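Local structure of PA1221 (4DG8) at residues Ser34-Ala37 against Ala38-His42. The protein belongs to the ANL superfamily of AMP-binding enzymes, carries a phosphopantetheine attachment region, and is modelled here with adenosine monophosphate. Numbering follows the deposited sequence.
Sequences SEMA and ALHPH
Met36 meets His40 twice at the C-terminal end of helix 29-39, through its carbonyl and through its sulfur. His40 N donates to Met36 O at 2.8 Å, with an N-H...O angle of 145°. The imidazole lies beside the same oxygen, with His40 CD2 3.6 Å from Met36 O. Met36 SD approaches the ring at its edge, 5.2 Å from the His40 centroid and 90° off the ring normal, a sulfur-aromatic contact at the ring edge. His40 CG stands beside its own backbone N (chi1 -46°), which sets the imidazole alongside the Met36 carbonyl, while Leu39 CB lies over the centre of one ring face. On this compact side Met36 and Ala37 are buried, and both pack on Tyr55 of helix 55-72.

Glu35, Ala38 and Leu39 form the looser, solvent-exposed side. Here the main chain does most of the joining: Leu39 N bonds Glu35 O at 2.9 Å, as Ala38 N does Ser34 O. Among side chains, Glu35 CG and Leu39 CD1 merely approach to 4.3 Å.

At Pro41 the bonding pattern breaks, because its N has no hydrogen to offer Ala37 O, 3.1 Å away. His40 has already left helical geometry. Successive i to i+4 bonds mark the last turn of an alpha helix, and a proline just beyond is a common way for one to end; here the chain goes on to strand 44-48.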
# COMPACT_ATOMS: atom_id res chain seq x y z
N SER A 34 10.37 19.32 7.63
CA SER A 34 11.20 20.29 8.31
C SER A 34 10.36 21.45 8.83
O SER A 34 10.60 21.99 9.92
CB SER A 34 12.31 20.80 7.39
OG SER A 34 13.30 19.81 7.23
N GLU A 35 9.37 21.85 8.02
CA GLU A 35 8.46 22.91 8.41
C GLU A 35 7.73 22.52 9.71
O GLU A 35 7.68 23.29 10.68
CB GLU A 35 7.46 23.17 7.27
CG GLU A 35 6.45 24.27 7.54
CD GLU A 35 5.37 24.38 6.47
OE1 GLU A 35 5.47 23.69 5.43
OE2 GLU A 35 4.43 25.18 6.66
N MET A 36 7.19 21.31 9.72
CA MET A 36 6.48 20.79 10.89
C MET A 36 7.38 20.71 12.11
O MET A 36 6.96 21.06 13.22
CB MET A 36 5.88 19.40 10.59
CG MET A 36 4.76 19.40 9.54
SD MET A 36 3.30 20.34 10.01
CE MET A 36 3.65 21.95 9.28
N ALA A 37 8.63 20.29 11.93
CA ALA A 37 9.52 20.14 13.08
C ALA A 37 9.92 21.50 13.64
O ALA A 37 10.18 21.63 14.84
CB ALA A 37 10.76 19.32 12.72
N ALA A 38 9.99 22.50 12.76
CA ALA A 38 10.29 23.86 13.18
C ALA A 38 9.11 24.49 13.94
O ALA A 38 9.30 25.22 14.91
CB ALA A 38 10.65 24.72 11.97
N LEU A 39 7.91 24.20 13.46
CA LEU A 39 6.69 24.75 14.05
C LEU A 39 6.31 24.05 15.34
O LEU A 39 5.78 24.67 16.26
CB LEU A 39 5.53 24.64 13.07
CG LEU A 39 4.99 25.93 12.46
CD1 LEU A 39 5.85 26.35 11.27
CD2 LEU A 39 3.55 25.72 12.03
N HIS A 40 6.58 22.74 15.39
CA HIS A 40 6.15 21.92 16.52
C HIS A 40 7.26 21.01 17.04
O HIS A 40 7.07 19.81 17.14
CB HIS A 40 4.98 21.04 16.10
CG HIS A 40 3.92 21.77 15.32
ND1 HIS A 40 3.12 22.74 15.89
CD2 HIS A 40 3.53 21.66 14.03
CE1 HIS A 40 2.28 23.20 14.97
NE2 HIS A 40 2.51 22.56 13.84
N PRO A 41 8.40 21.59 17.43
CA PRO A 41 9.53 20.76 17.88
C PRO A 41 9.15 19.78 18.99
O PRO A 41 9.62 18.64 18.97
CB PRO A 41 10.54 21.80 18.41
CG PRO A 41 9.71 23.06 18.67
CD PRO A 41 8.67 23.03 17.59
N HIS A 42 8.32 20.21 19.95
CA HIS A 42 7.97 19.38 21.10
C HIS A 42 6.61 18.65 21.10
O HIS A 42 6.27 17.98 22.07
CB HIS A 42 8.26 20.16 22.41
CG HIS A 42 9.69 20.61 22.48
ND1 HIS A 42 10.74 19.73 22.31
CD2 HIS A 42 10.24 21.84 22.59
CE1 HIS A 42 11.88 20.40 22.36
NE2 HIS A 42 11.60 21.68 22.52